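Local coordinates for predicted protein (Acinetobacter sp. RUH2624, PDB 4MEA) that probably hydrolyses epoxides as a secreted Cif-type enzyme of the alpha/beta hydrolase family, at residues Y129-D134 and K153-D158; W181-F186 and G241-H246; K35-K40 and H50-G55; Q195-P200 and S231-L236. One frame throughout, in Å; residues are numbered along the deposited sequence.

Overall arrangement
Two of the contacts belong to the alpha/beta hydrolase sheet and two to the helical cap inserted between strands 151-157 and 267-272. Interaction 1 joins neighbouring parallel strands inside the sheet; interaction 3 is the hairpin at one margin of the same sheet, its centre about 19 Å away. Interactions 2 and 4 share helix 233-244, have centres about 15 Å apart, and meet where Y185 OH lies 2.8 Å from Q195 OE1, a probable hydrogen bond; both also touch the second subunit. Sheet and cap face each other at the probable active site: D134 OD2 of interaction 1 is 4.1 Å from Y243 OH of interaction 2, although their centres are about 21 Å apart.

Interaction 1 of 4, residues Y129-D134 and K153-D158; sequences YYVSHD and KAVFMD
Y130 and V155 tie together two parallel strands, 129-133 and 153-157, whose axes approach to 4.6 Å. Backbone hydrogen bonds come first: V155 N donates to Y130 O at 2.8 Å, while Y130 N reaches K153 O and S132 N reaches V155 O. Y130 O also receives a C-H contact from A154 CA. Toward the C-terminal ends the ladder frays. M157 N lies 2.8 Å from S132 O, but the bond is bent to 118° and weak, and the last link, D134 N to M157 O, is a weak 3.4 Å.

Packing occupies the face carrying Y129, V131, H133, K153, V155 and M157. M157 CG, anti to its carbonyl carbon (chi1 -66°), lies against S132 O, and SD rests 3.9 Å from V131 CG1. Its CB sits in the plane of the H133 ring, at the edge, 3.6 Å from CD2; the two side chains cross at about a right angle. At the other end the extended K153 chain runs beside Y129, with CD 3.7 Å from CE1. On the reverse face Y130, S132, A154 and F156 look toward helix 136-146, where S132 OG bonds N137.

The polar groups past the strand ends converge on one histidine: H305 NE2 bonds D134 OD1, and its ND1 bonds D158 OD2. D134 has a positive phi (55°) in the turn between strand 128-133 and helix 136-146. This is the nucleophile elbow of an alpha/beta hydrolase, where a positive phi is usual, with D134, D158 and H305 placed as a probable catalytic triad.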
# COMPACT_ATOMS: atom_id res chain seq x y z
N TYR A 129 -1.84 11.66 -33.53
CA TYR A 129 -2.71 11.02 -32.55
C TYR A 129 -1.84 10.61 -31.37
O TYR A 129 -0.67 10.27 -31.56
CB TYR A 129 -3.40 9.81 -33.16
CG TYR A 129 -4.29 10.12 -34.35
CD1 TYR A 129 -5.22 11.15 -34.30
CD2 TYR A 129 -4.20 9.38 -35.52
CE1 TYR A 129 -6.03 11.43 -35.38
CE2 TYR A 129 -5.00 9.66 -36.61
CZ TYR A 129 -5.92 10.69 -36.54
OH TYR A 129 -6.72 10.97 -37.62
N TYR A 130 -2.41 10.63 -30.17
CA TYR A 130 -1.66 10.40 -28.94
C TYR A 130 -2.35 9.30 -28.12
O TYR A 130 -3.55 9.39 -27.82
CB TYR A 130 -1.58 11.70 -28.13
CG TYR A 130 -0.55 11.73 -27.02
CD1 TYR A 130 0.73 12.22 -27.25
CD2 TYR A 130 -0.87 11.30 -25.73
CE1 TYR A 130 1.68 12.28 -26.24
CE2 TYR A 130 0.09 11.34 -24.70
CZ TYR A 130 1.35 11.84 -24.97
OH TYR A 130 2.31 11.90 -23.96
N VAL A 131 -1.60 8.27 -27.77
CA VAL A 131 -2.14 7.08 -27.11
C VAL A 131 -1.29 6.81 -25.88
O VAL A 131 -0.06 6.68 -25.98
CB VAL A 131 -2.15 5.85 -28.07
CG1 VAL A 131 -2.65 4.60 -27.36
CG2 VAL A 131 -3.00 6.14 -29.31
N SER A 132 -1.94 6.75 -24.72
CA SER A 132 -1.22 6.66 -23.44
C SER A 132 -1.77 5.53 -22.56
O SER A 132 -2.96 5.21 -22.65
CB SER A 132 -1.34 8.01 -22.73
OG SER A 132 -0.86 7.94 -21.40
N HIS A 133 -0.92 4.93 -21.73
CA HIS A 133 -1.33 3.84 -20.83
C HIS A 133 -0.67 3.97 -19.46
O HIS A 133 0.50 4.33 -19.36
CB HIS A 133 -0.98 2.48 -21.45
CG HIS A 133 -1.39 1.30 -20.61
ND1 HIS A 133 -0.47 0.46 -20.01
CD2 HIS A 133 -2.61 0.80 -20.31
CE1 HIS A 133 -1.11 -0.49 -19.35
NE2 HIS A 133 -2.41 -0.31 -19.52
N ASP A 134 -1.42 3.65 -18.40
CA ASP A 134 -0.85 3.62 -17.04
C ASP A 134 -0.18 4.96 -16.72
O ASP A 134 -0.79 6.01 -16.93
CB ASP A 134 0.13 2.45 -16.91
CG ASP A 134 0.45 2.10 -15.46
OD1 ASP A 134 -0.17 1.16 -14.92
OD2 ASP A 134 1.34 2.75 -14.86
N LYS A 153 -6.45 13.84 -31.76
CA LYS A 153 -7.26 12.94 -30.94
C LYS A 153 -6.36 12.29 -29.90
O LYS A 153 -5.17 12.06 -30.16
CB LYS A 153 -7.90 11.85 -31.79
CG LYS A 153 -8.79 12.35 -32.91
CD LYS A 153 -9.35 11.20 -33.72
CE LYS A 153 -10.30 11.70 -34.80
NZ LYS A 153 -10.94 10.58 -35.53
N ALA A 154 -6.93 11.96 -28.75
CA ALA A 154 -6.15 11.40 -27.64
C ALA A 154 -6.86 10.22 -26.98
O ALA A 154 -8.08 10.25 -26.79
CB ALA A 154 -5.87 12.47 -26.60
N VAL A 155 -6.09 9.19 -26.64
CA VAL A 155 -6.61 8.01 -25.96
C VAL A 155 -5.82 7.81 -24.67
O VAL A 155 -4.59 7.81 -24.70
CB VAL A 155 -6.44 6.75 -26.82
CG1 VAL A 155 -7.04 5.53 -26.11
CG2 VAL A 155 -7.05 6.94 -28.20
N PHE A 156 -6.53 7.64 -23.56
CA PHE A 156 -5.92 7.27 -22.28
C PHE A 156 -6.40 5.87 -21.93
O PHE A 156 -7.58 5.54 -22.12
CB PHE A 156 -6.32 8.27 -21.18
CG PHE A 156 -5.87 9.68 -21.46
CD1 PHE A 156 -4.63 10.13 -21.00
CD2 PHE A 156 -6.68 10.56 -22.17
CE1 PHE A 156 -4.22 11.43 -21.25
CE2 PHE A 156 -6.26 11.86 -22.42
CZ PHE A 156 -5.03 12.29 -21.96
N MET A 157 -5.49 5.03 -21.43
CA MET A 157 -5.81 3.61 -21.26
C MET A 157 -5.73 3.11 -19.81
O MET A 157 -4.71 3.26 -19.13
CB MET A 157 -4.97 2.74 -22.20
CG MET A 157 -5.30 2.96 -23.68
SD MET A 157 -4.23 2.11 -24.86
CE MET A 157 -4.56 0.38 -24.47
N ASP A 158 -6.84 2.53 -19.37
CA ASP A 158 -7.02 1.89 -18.06
C ASP A 158 -6.81 2.76 -16.81
O ASP A 158 -7.74 2.95 -16.04
CB ASP A 158 -6.23 0.56 -17.93
CG ASP A 158 -6.96 -0.46 -17.06
OD1 ASP A 158 -8.20 -0.59 -17.21
OD2 ASP A 158 -6.33 -1.12 -16.21

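Interaction 2 of 4, residues W181-F186 and G241-H246; sequences WHFGYF and GYYRSH
F186 and Y243 lead an aromatic cluster, completed by H182, F183 and H246, in the cap of this alpha/beta hydrolase. The tight part surrounds the Y243 ring. F186 turns its edge to that ring's face, planes at 75°, with CD2 3.5 Å above the plane and over the centre; F186 CB presses in too, 3.5 Å from Y243 CG. The two side chains run side by side, pointing the same way; F186 CG is anti to the carbonyl carbon (chi1 -69°). F183 CD1 arrives at the edge of the tyrosine, near its plane. H182 approaches obliquely, CD2 3.5 Å from CE1; H182 and Y243 resemble the histidine-tyrosine pair thought to open the epoxide in Cif enzymes. F183 also reaches H246, whose CE1 lies in the plane of the phenyl ring at its edge, while H246 NE2 bonds T138 OG1.

Off to the side, water does the joining, and no direct hydrogen bond spans the two segments. One molecule links F186 O to R244 NH1; NH2 of the same arginine forms a salt bridge with D104. Another donates to F183 O at 3.1 Å and Y243 O at 2.8 Å and also bonds H246 ND1 at 2.9 Å.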
# COMPACT_ATOMS: atom_id res chain seq x y z
N TRP A 181 -3.70 1.53 -2.79
CA TRP A 181 -2.57 1.10 -1.94
C TRP A 181 -1.20 1.35 -2.57
O TRP A 181 -0.28 1.82 -1.89
CB TRP A 181 -2.71 -0.35 -1.42
CG TRP A 181 -2.17 -1.44 -2.33
CD1 TRP A 181 -2.89 -2.24 -3.18
CD2 TRP A 181 -0.79 -1.87 -2.45
NE1 TRP A 181 -2.05 -3.12 -3.84
CE2 TRP A 181 -0.76 -2.91 -3.41
CE3 TRP A 181 0.41 -1.46 -1.85
CZ2 TRP A 181 0.42 -3.55 -3.78
CZ3 TRP A 181 1.59 -2.10 -2.23
CH2 TRP A 181 1.58 -3.13 -3.18
N HIS A 182 -1.06 1.08 -3.86
CA HIS A 182 0.26 1.24 -4.45
C HIS A 182 0.68 2.72 -4.56
O HIS A 182 1.86 3.02 -4.54
CB HIS A 182 0.40 0.50 -5.78
CG HIS A 182 -0.22 1.20 -6.94
ND1 HIS A 182 -1.58 1.26 -7.14
CD2 HIS A 182 0.34 1.88 -7.97
CE1 HIS A 182 -1.83 1.95 -8.24
NE2 HIS A 182 -0.68 2.33 -8.76
N PHE A 183 -0.28 3.64 -4.64
CA PHE A 183 0.08 5.05 -4.69
C PHE A 183 0.77 5.46 -3.39
O PHE A 183 1.65 6.33 -3.39
CB PHE A 183 -1.14 5.95 -4.96
CG PHE A 183 -1.76 5.76 -6.33
CD1 PHE A 183 -1.16 6.28 -7.46
CD2 PHE A 183 -2.98 5.10 -6.47
CE1 PHE A 183 -1.74 6.12 -8.72
CE2 PHE A 183 -3.56 4.95 -7.72
CZ PHE A 183 -2.93 5.46 -8.85
N GLY A 184 0.39 4.81 -2.29
CA GLY A 184 1.03 5.05 -1.01
C GLY A 184 2.36 4.33 -0.86
O GLY A 184 3.37 4.94 -0.50
N TYR A 185 2.37 3.03 -1.12
CA TYR A 185 3.60 2.24 -1.00
C TYR A 185 4.72 2.81 -1.87
O TYR A 185 5.86 2.95 -1.42
CB TYR A 185 3.33 0.77 -1.34
CG TYR A 185 4.55 -0.14 -1.35
CD1 TYR A 185 5.38 -0.24 -0.23
CD2 TYR A 185 4.85 -0.91 -2.46
CE1 TYR A 185 6.49 -1.10 -0.23
CE2 TYR A 185 5.96 -1.76 -2.47
CZ TYR A 185 6.77 -1.84 -1.36
OH TYR A 185 7.86 -2.70 -1.37
N PHE A 186 4.38 3.18 -3.11
CA PHE A 186 5.38 3.68 -4.06
C PHE A 186 5.91 5.08 -3.72
O PHE A 186 6.92 5.51 -4.27
CB PHE A 186 4.84 3.65 -5.50
CG PHE A 186 4.64 2.26 -6.07
CD1 PHE A 186 5.14 1.14 -5.43
CD2 PHE A 186 3.97 2.09 -7.28
CE1 PHE A 186 4.96 -0.14 -5.97
CE2 PHE A 186 3.78 0.81 -7.83
CZ PHE A 186 4.28 -0.30 -7.17
N GLY A 241 9.52 7.94 -8.61
CA GLY A 241 9.44 9.39 -8.68
C GLY A 241 8.08 9.87 -9.19
O GLY A 241 7.56 10.89 -8.72
N TYR A 242 7.50 9.16 -10.16
CA TYR A 242 6.17 9.52 -10.67
C TYR A 242 5.17 9.49 -9.54
O TYR A 242 4.27 10.33 -9.47
CB TYR A 242 5.73 8.59 -11.81
CG TYR A 242 6.51 8.82 -13.08
CD1 TYR A 242 6.06 9.72 -14.04
CD2 TYR A 242 7.72 8.16 -13.30
CE1 TYR A 242 6.79 9.95 -15.21
CE2 TYR A 242 8.46 8.40 -14.46
CZ TYR A 242 7.99 9.29 -15.40
OH TYR A 242 8.71 9.53 -16.55
N TYR A 243 5.35 8.53 -8.62
CA TYR A 243 4.42 8.37 -7.52
C TYR A 243 4.63 9.42 -6.43
O TYR A 243 3.65 9.97 -5.90
CB TYR A 243 4.44 6.92 -6.98
CG TYR A 243 3.89 5.96 -8.00
CD1 TYR A 243 2.53 5.68 -8.06
CD2 TYR A 243 4.72 5.37 -8.96
CE1 TYR A 243 2.01 4.81 -9.02
CE2 TYR A 243 4.21 4.50 -9.93
CZ TYR A 243 2.85 4.23 -9.95
OH TYR A 243 2.33 3.38 -10.91
N ARG A 244 5.89 9.72 -6.11
CA ARG A 244 6.20 10.82 -5.18
C ARG A 244 5.65 12.14 -5.72
O ARG A 244 5.24 13.02 -4.96
CB ARG A 244 7.72 10.97 -4.99
CG ARG A 244 8.38 9.80 -4.32
CD ARG A 244 9.86 10.08 -4.02
NE ARG A 244 10.73 10.11 -5.20
CZ ARG A 244 11.25 9.04 -5.80
NH1 ARG A 244 10.96 7.82 -5.35
NH2 ARG A 244 12.05 9.18 -6.85
N SER A 245 5.66 12.27 -7.04
CA SER A 245 5.26 13.52 -7.69
C SER A 245 3.76 13.62 -7.96
O SER A 245 3.31 14.60 -8.55
CB SER A 245 6.01 13.70 -9.00
OG SER A 245 7.37 14.04 -8.79
N HIS A 246 2.98 12.62 -7.55
CA HIS A 246 1.55 12.62 -7.88
C HIS A 246 0.77 13.79 -7.27
O HIS A 246 -0.17 14.31 -7.89
CB HIS A 246 0.89 11.27 -7.53
CG HIS A 246 0.84 10.30 -8.68
ND1 HIS A 246 0.88 8.93 -8.50
CD2 HIS A 246 0.71 10.50 -10.02
CE1 HIS A 246 0.81 8.33 -9.68
NE2 HIS A 246 0.70 9.26 -10.62
O HOH W 1 1.46 8.31 -5.73
O HOH W 2 9.17 6.81 -3.40

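Interaction 3 of 4, residues K35-K40 and H50-G55; sequences KGLSSK and HYVEGG
K40 and E53 form a salt bridge across the strands, NZ to OE1 at 2.7 Å, with the ammonium meeting that oxygen nearly in line with its C-O bond. The other carboxylate oxygen, OE2, is engaged by K86. A second polar link lies on the opposite face of the sheet, where S39 OG and H50 NE2 are 2.7 Å apart, the hydroxyl at the edge of the imidazole near its plane; either could be the donor. H50 ND1 holds D91 OD2, so both ring nitrogens have partners.

Beneath these side chains runs the antiparallel ladder. S38 and E53 exchange two bonds, and so do K40 and Y51, where K40 N reaches Y51 O at 2.9 Å with a nearly straight 172° geometry. Past its end a water connects G36 O with G55 N.

Packing follows. The CG of Y51 sits between its backbone N and carbonyl carbon (chi1 66°), the crowded position, and the ring lies under the lysine: K40 CB stands over its face, 4.0 Å from the centroid, in a CH-pi contact, and K40 CD comes 3.4 Å from Y51 OH. The carboxyl carbon of E53 lies at the edge of this same ring, in its plane. On the reverse face L37 CB meets V52 CG1 at 3.8 Å, and L37 CD2 lies 3.7 Å from G54 CA; L37 and V52 pack on helix 75-81.

In this hairpin at the sheet margin, the carboxylate of E53, set between two lysines, would be expected to stay ionised, its pairing with NZ consistent with K40 CB being held over Y51.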
# COMPACT_ATOMS: atom_id res chain seq x y z
N LYS A 35 11.42 -6.12 -37.48
CA LYS A 35 11.80 -5.53 -38.76
C LYS A 35 10.80 -4.44 -39.13
O LYS A 35 9.59 -4.63 -39.03
CB LYS A 35 11.83 -6.59 -39.87
CG LYS A 35 12.30 -6.04 -41.21
CD LYS A 35 11.93 -6.96 -42.36
CE LYS A 35 10.43 -6.96 -42.62
NZ LYS A 35 10.07 -7.78 -43.81
N GLY A 36 11.32 -3.28 -39.53
CA GLY A 36 10.49 -2.13 -39.82
C GLY A 36 10.64 -1.05 -38.77
O GLY A 36 10.36 0.12 -39.01
N LEU A 37 11.12 -1.45 -37.59
CA LEU A 37 11.24 -0.54 -36.46
C LEU A 37 12.70 -0.18 -36.21
O LEU A 37 13.59 -1.00 -36.38
CB LEU A 37 10.61 -1.16 -35.20
CG LEU A 37 9.13 -1.52 -35.35
CD1 LEU A 37 8.54 -2.15 -34.07
CD2 LEU A 37 8.34 -0.29 -35.76
N SER A 38 12.93 1.06 -35.80
CA SER A 38 14.28 1.49 -35.48
C SER A 38 14.33 2.05 -34.07
O SER A 38 13.45 2.81 -33.67
CB SER A 38 14.76 2.54 -36.48
OG SER A 38 14.54 2.09 -37.80
N SER A 39 15.37 1.67 -33.33
CA SER A 39 15.62 2.17 -31.98
C SER A 39 16.53 3.39 -32.05
O SER A 39 17.59 3.35 -32.67
CB SER A 39 16.27 1.08 -31.13
OG SER A 39 16.68 1.59 -29.88
N LYS A 40 16.11 4.48 -31.42
CA LYS A 40 16.87 5.73 -31.47
C LYS A 40 16.81 6.44 -30.14
O LYS A 40 16.03 6.08 -29.27
CB LYS A 40 16.29 6.65 -32.54
CG LYS A 40 16.32 6.09 -33.94
CD LYS A 40 15.82 7.12 -34.93
CE LYS A 40 15.71 6.53 -36.32
NZ LYS A 40 15.37 7.58 -37.32
N HIS A 50 14.83 7.36 -24.98
CA HIS A 50 14.85 6.29 -25.97
C HIS A 50 13.47 6.18 -26.62
O HIS A 50 12.44 6.33 -25.95
CB HIS A 50 15.25 4.96 -25.32
CG HIS A 50 15.08 3.77 -26.21
ND1 HIS A 50 14.14 2.78 -25.98
CD2 HIS A 50 15.73 3.40 -27.34
CE1 HIS A 50 14.22 1.86 -26.92
NE2 HIS A 50 15.18 2.22 -27.76
N TYR A 51 13.45 5.94 -27.92
CA TYR A 51 12.18 5.67 -28.58
C TYR A 51 12.39 4.70 -29.72
O TYR A 51 13.52 4.44 -30.13
CB TYR A 51 11.53 6.96 -29.07
CG TYR A 51 12.28 7.69 -30.18
CD1 TYR A 51 11.89 7.56 -31.51
CD2 TYR A 51 13.36 8.52 -29.90
CE1 TYR A 51 12.56 8.23 -32.54
CE2 TYR A 51 14.05 9.19 -30.91
CZ TYR A 51 13.63 9.05 -32.23
OH TYR A 51 14.30 9.70 -33.24
N VAL A 52 11.28 4.16 -30.21
CA VAL A 52 11.27 3.25 -31.33
C VAL A 52 10.24 3.78 -32.31
O VAL A 52 9.15 4.19 -31.91
CB VAL A 52 10.88 1.82 -30.87
CG1 VAL A 52 10.70 0.89 -32.06
CG2 VAL A 52 11.94 1.29 -29.90
N GLU A 53 10.58 3.80 -33.59
CA GLU A 53 9.65 4.30 -34.60
C GLU A 53 9.61 3.42 -35.83
O GLU A 53 10.52 2.63 -36.09
CB GLU A 53 10.01 5.74 -34.99
CG GLU A 53 11.28 5.84 -35.81
CD GLU A 53 11.68 7.28 -36.10
OE1 GLU A 53 12.85 7.49 -36.49
OE2 GLU A 53 10.84 8.19 -35.96
N GLY A 54 8.53 3.54 -36.59
CA GLY A 54 8.36 2.77 -37.80
C GLY A 54 7.43 3.53 -38.71
O GLY A 54 6.79 4.50 -38.29
N GLY A 55 7.37 3.11 -39.97
CA GLY A 55 6.56 3.80 -40.96
C GLY A 55 7.15 5.13 -41.39
O GLY A 55 8.28 5.47 -41.07
O HOH W 3 8.98 1.18 -41.10
O HOH W 4 12.29 2.08 -38.91

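Interaction 4 of 4, residues Q195-P200 and S231-L236; sequences QIANDP and STRDKL
R233 lays its aliphatic stem against A197, joining the start of helix 233-244 to the end of helix 191-198 in the cap. Starting at CB, the arginine is still 4.7 Å from A197 CB. CG, anti to the carbonyl carbon (chi1 -55°), closes to 3.8 Å from that methyl, and CD comes to 3.6 Å. Beyond, the chain bends at chi2 and chi3, and NE leaves the alanine for a salt bridge with E193 OE2. CZ and the terminal nitrogens lie farther still, NH2 bonding a residue flanking the segments.

L236, one turn further along its helix than R233, packs on a second flank of A197. Its CD1 lies 3.5 Å from A197 N and 3.8 Å from I196 CG2, while CD2 also faces that isoleucine branch, the two side chains crossing obliquely. F204 of helix 200-211 packs against both I196 and L236. At the far end P200 CG sits 3.8 Å from S231 CA, and a water donates to A197 O and S231 O, bridging two carbonyl acceptors.

Both segments contain a helix start. D199 is an N-cap whose OD1 takes L202 N; T232 holds the equivalent position, but its OG1 donates to D234 OD1 at 2.6 Å.

Without a direct hydrogen bond across it, this contact rests on methyl and methylene packing plus one bridging water, and its charged group, the R233 guanidinium, is paired by E193.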
# COMPACT_ATOMS: atom_id res chain seq x y z
N GLN A 195 13.19 -2.39 -1.30
CA GLN A 195 12.64 -3.73 -1.13
C GLN A 195 12.53 -4.46 -2.46
O GLN A 195 12.87 -5.64 -2.57
CB GLN A 195 11.28 -3.69 -0.44
CG GLN A 195 11.36 -3.32 1.04
CD GLN A 195 10.04 -3.47 1.75
OE1 GLN A 195 8.99 -3.15 1.20
NE2 GLN A 195 10.08 -3.97 2.97
N ILE A 196 12.04 -3.75 -3.47
CA ILE A 196 11.84 -4.35 -4.79
C ILE A 196 13.18 -4.65 -5.47
O ILE A 196 13.33 -5.69 -6.11
CB ILE A 196 10.90 -3.50 -5.67
CG1 ILE A 196 9.48 -3.52 -5.06
CG2 ILE A 196 10.85 -4.05 -7.09
CD1 ILE A 196 8.49 -2.53 -5.68
N ALA A 197 14.17 -3.77 -5.30
CA ALA A 197 15.49 -4.02 -5.88
C ALA A 197 16.09 -5.32 -5.36
O ALA A 197 16.87 -5.97 -6.06
CB ALA A 197 16.46 -2.84 -5.62
N ASN A 198 15.73 -5.70 -4.14
CA ASN A 198 16.25 -6.95 -3.58
C ASN A 198 15.77 -8.19 -4.33
O ASN A 198 16.48 -9.20 -4.42
CB ASN A 198 15.94 -7.08 -2.08
CG ASN A 198 16.38 -8.43 -1.51
OD1 ASN A 198 15.58 -9.37 -1.41
ND2 ASN A 198 17.66 -8.53 -1.16
N ASP A 199 14.55 -8.13 -4.85
CA ASP A 199 14.00 -9.26 -5.62
C ASP A 199 12.91 -8.75 -6.55
O ASP A 199 11.73 -8.87 -6.25
CB ASP A 199 13.44 -10.32 -4.67
CG ASP A 199 13.19 -11.66 -5.37
OD1 ASP A 199 13.12 -11.69 -6.61
OD2 ASP A 199 13.06 -12.68 -4.66
N PRO A 200 13.31 -8.15 -7.69
CA PRO A 200 12.33 -7.58 -8.62
C PRO A 200 11.42 -8.65 -9.22
O PRO A 200 10.24 -8.39 -9.43
CB PRO A 200 13.19 -6.94 -9.71
CG PRO A 200 14.54 -6.71 -9.06
CD PRO A 200 14.70 -7.87 -8.09
N SER A 231 14.84 -3.70 -12.95
CA SER A 231 15.57 -4.61 -12.08
C SER A 231 16.70 -3.95 -11.31
O SER A 231 17.44 -4.64 -10.59
CB SER A 231 16.10 -5.81 -12.88
OG SER A 231 17.01 -5.39 -13.89
N THR A 232 16.86 -2.63 -11.44
CA THR A 232 17.90 -1.91 -10.72
C THR A 232 17.33 -0.74 -9.92
O THR A 232 16.27 -0.21 -10.26
CB THR A 232 18.99 -1.40 -11.69
OG1 THR A 232 18.38 -0.68 -12.76
CG2 THR A 232 19.77 -2.57 -12.29
N ARG A 233 18.04 -0.34 -8.86
CA ARG A 233 17.59 0.78 -8.03
C ARG A 233 17.36 2.06 -8.83
O ARG A 233 16.41 2.81 -8.56
CB ARG A 233 18.60 1.09 -6.91
CG ARG A 233 18.97 -0.07 -6.00
CD ARG A 233 18.41 0.06 -4.59
NE ARG A 233 18.39 1.41 -4.02
CZ ARG A 233 19.16 1.83 -3.01
NH1 ARG A 233 20.04 1.03 -2.45
NH2 ARG A 233 19.03 3.07 -2.55
N ASP A 234 18.22 2.34 -9.81
CA ASP A 234 18.07 3.59 -10.55
C ASP A 234 16.77 3.61 -11.34
O ASP A 234 16.09 4.64 -11.38
CB ASP A 234 19.27 3.88 -11.46
CG ASP A 234 19.36 2.91 -12.63
OD1 ASP A 234 19.26 1.69 -12.39
OD2 ASP A 234 19.53 3.37 -13.79
N LYS A 235 16.41 2.49 -11.95
CA LYS A 235 15.16 2.41 -12.70
C LYS A 235 13.94 2.46 -11.76
O LYS A 235 12.93 3.09 -12.06
CB LYS A 235 15.14 1.17 -13.58
CG LYS A 235 16.15 1.22 -14.74
CD LYS A 235 15.73 2.28 -15.77
CE LYS A 235 16.93 2.75 -16.62
NZ LYS A 235 16.52 3.80 -17.61
N LEU A 236 14.03 1.78 -10.63
CA LEU A 236 12.96 1.81 -9.64
C LEU A 236 12.82 3.19 -9.02
O LEU A 236 11.71 3.68 -8.83
CB LEU A 236 13.20 0.76 -8.56
CG LEU A 236 13.05 -0.68 -9.06
CD1 LEU A 236 13.61 -1.66 -8.05
CD2 LEU A 236 11.58 -0.99 -9.39
O HOH W 5 18.20 -5.69 -8.21